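Side-chain contact in RmpA (Streptococcus mutans, PDB 3BJV), which probably serves as the cytoplasmic IIA phosphocarrier component of a sugar phosphotransferase system that takes up and phosphorylates ascorbate: residues S128-R131 with L132-K136. Residues are numbered along the deposited sequence; the frame is centred on the assembly and turned at random.
Sequences SIER and LVNCK
Leu132 sits one turn further along the helix from Ser128, and its side chain, followed from its own CB, runs past the carbonyl oxygen of that residue. Leu132 N donates a hydrogen bond of 2.9 Å to Ser128 O, the i to i+4 bond of a regular helix. With 165° at the hydrogen, this bond is nearly straight. CB then lies 3.3 Å from Ser128 O, and CG is equally near because chi1 of -81° turns it to the backbone N side, opposite the carbonyl carbon. CD1 is the last atom along this path to meet the oxygen, at 3.6 Å, so CB, CG and CD1 of Leu132 line Ser128 O alongside its bond to the amide. Val133 repeats the pattern on Ile129: its N bonds to Ile129 O, and CG2 comes within 3.2 Å of that same oxygen.

Regular bonding then fades. Asn134 N makes weak, bent hydrogen bonds to both Glu130 O, the i to i+4 carbonyl, and Arg131 O, the i to i+3 one. The side chains of Glu130 and Asn134 run side by side in the same direction, but the approach is loose: Glu130 CG to Asn134 ND2 is 4.1 Å. Arg131 NH2 forms a salt bridge with Glu147 OE2, and its NH1 a hydrogen bond to Asp126 O.

This short helix is joined to three parts of the fold: Leu132 touches Phe123 of helix 108-123, Val99 of strand 96-104 and Met144 of helix 138-147, while Cys135 packs on Val141 of the last helix.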
loop_
_atom_site.group_PDB
_atom_site.type_symbol
_atom_site.label_atom_id
_atom_site.label_comp_id
_atom_site.label_asym_id
_atom_site.label_seq_id
_atom_site.Cartn_x
_atom_site.Cartn_y
_atom_site.Cartn_z
ATOM N N SER A 128 -7.734 -13.148 10.785
ATOM C CA SER A 128 -7.189 -13.595 9.468
ATOM C C SER A 128 -5.889 -14.381 9.619
ATOM O O SER A 128 -5.728 -15.392 8.983
ATOM C CB SER A 128 -7.010 -12.442 8.484
ATOM O OG SER A 128 -6.055 -11.501 8.975
ATOM N N ILE A 129 -4.996 -13.939 10.493
ATOM C CA ILE A 129 -3.754 -14.631 10.750
ATOM C C ILE A 129 -4.000 -16.006 11.357
ATOM O O ILE A 129 -3.410 -17.005 10.914
ATOM C CB ILE A 129 -2.793 -13.789 11.657
ATOM C CG1 ILE A 129 -2.469 -12.452 11.000
ATOM C CG2 ILE A 129 -1.485 -14.531 11.950
ATOM C CD1 ILE A 129 -1.402 -12.527 9.915
ATOM N N GLU A 130 -4.878 -16.080 12.350
ATOM C CA GLU A 130 -5.156 -17.343 13.003
ATOM C C GLU A 130 -5.890 -18.316 12.085
ATOM O O GLU A 130 -5.746 -19.512 12.196
ATOM C CB GLU A 130 -6.011 -17.073 14.235
ATOM C CG GLU A 130 -6.745 -18.259 14.819
ATOM C CD GLU A 130 -7.546 -17.881 16.101
ATOM O OE1 GLU A 130 -6.919 -17.426 17.123
ATOM O OE2 GLU A 130 -8.790 -18.031 16.073
ATOM N N ARG A 131 -6.728 -17.802 11.208
ATOM C CA ARG A 131 -7.468 -18.651 10.332
ATOM C C ARG A 131 -6.525 -19.143 9.200
ATOM O O ARG A 131 -6.492 -20.342 8.913
ATOM C CB ARG A 131 -8.722 -17.943 9.833
ATOM C CG ARG A 131 -9.770 -17.670 10.945
ATOM C CD ARG A 131 -10.893 -16.647 10.495
ATOM N NE ARG A 131 -11.577 -17.174 9.323
ATOM C CZ ARG A 131 -12.210 -16.462 8.401
ATOM N NH1 ARG A 131 -12.270 -15.137 8.488
ATOM N NH2 ARG A 131 -12.786 -17.105 7.392
ATOM N N LEU A 132 -5.713 -18.253 8.628
ATOM C CA LEU A 132 -4.713 -18.637 7.591
ATOM C C LEU A 132 -3.764 -19.761 8.020
ATOM O O LEU A 132 -3.536 -20.730 7.278
ATOM C CB LEU A 132 -3.941 -17.400 7.151
ATOM C CG LEU A 132 -4.719 -16.567 6.116
ATOM C CD1 LEU A 132 -3.966 -15.321 5.803
ATOM C CD2 LEU A 132 -4.882 -17.388 4.874
ATOM N N VAL A 133 -3.281 -19.635 9.263
ATOM C CA VAL A 133 -2.421 -20.599 9.935
ATOM C C VAL A 133 -3.126 -21.979 10.169
ATOM O O VAL A 133 -2.477 -23.027 10.148
ATOM C CB VAL A 133 -1.782 -19.927 11.224
ATOM C CG1 VAL A 133 -1.104 -20.915 12.136
ATOM C CG2 VAL A 133 -0.744 -18.845 10.826
ATOM N N ASN A 134 -4.432 -21.988 10.402
ATOM C CA ASN A 134 -5.180 -23.272 10.536
ATOM C C ASN A 134 -5.682 -23.880 9.201
ATOM O O ASN A 134 -6.432 -24.837 9.231
ATOM C CB ASN A 134 -6.391 -23.130 11.476
ATOM C CG ASN A 134 -5.991 -22.945 12.956
ATOM O OD1 ASN A 134 -4.964 -23.505 13.405
ATOM N ND2 ASN A 134 -6.831 -22.185 13.734
ATOM N N CYS A 135 -5.306 -23.285 8.059
ATOM C CA CYS A 135 -5.630 -23.800 6.722
ATOM C C CYS A 135 -4.715 -24.943 6.387
ATOM O O CYS A 135 -3.478 -24.843 6.568
ATOM C CB CYS A 135 -5.494 -22.712 5.635
ATOM S SG CYS A 135 -6.922 -21.598 5.533
ATOM N N LYS A 136 -5.340 -26.035 5.942
ATOM C CA LYS A 136 -4.662 -27.273 5.552
ATOM C C LYS A 136 -4.488 -27.412 4.036
ATOM O O LYS A 136 -3.534 -28.011 3.580
ATOM C CB LYS A 136 -5.497 -28.451 6.007
ATOM C CG LYS A 136 -5.083 -29.084 7.314
ATOM C CD LYS A 136 -6.010 -28.725 8.501
ATOM C CE LYS A 136 -5.184 -28.754 9.841
ATOM N NZ LYS A 136 -5.931 -28.238 11.021
#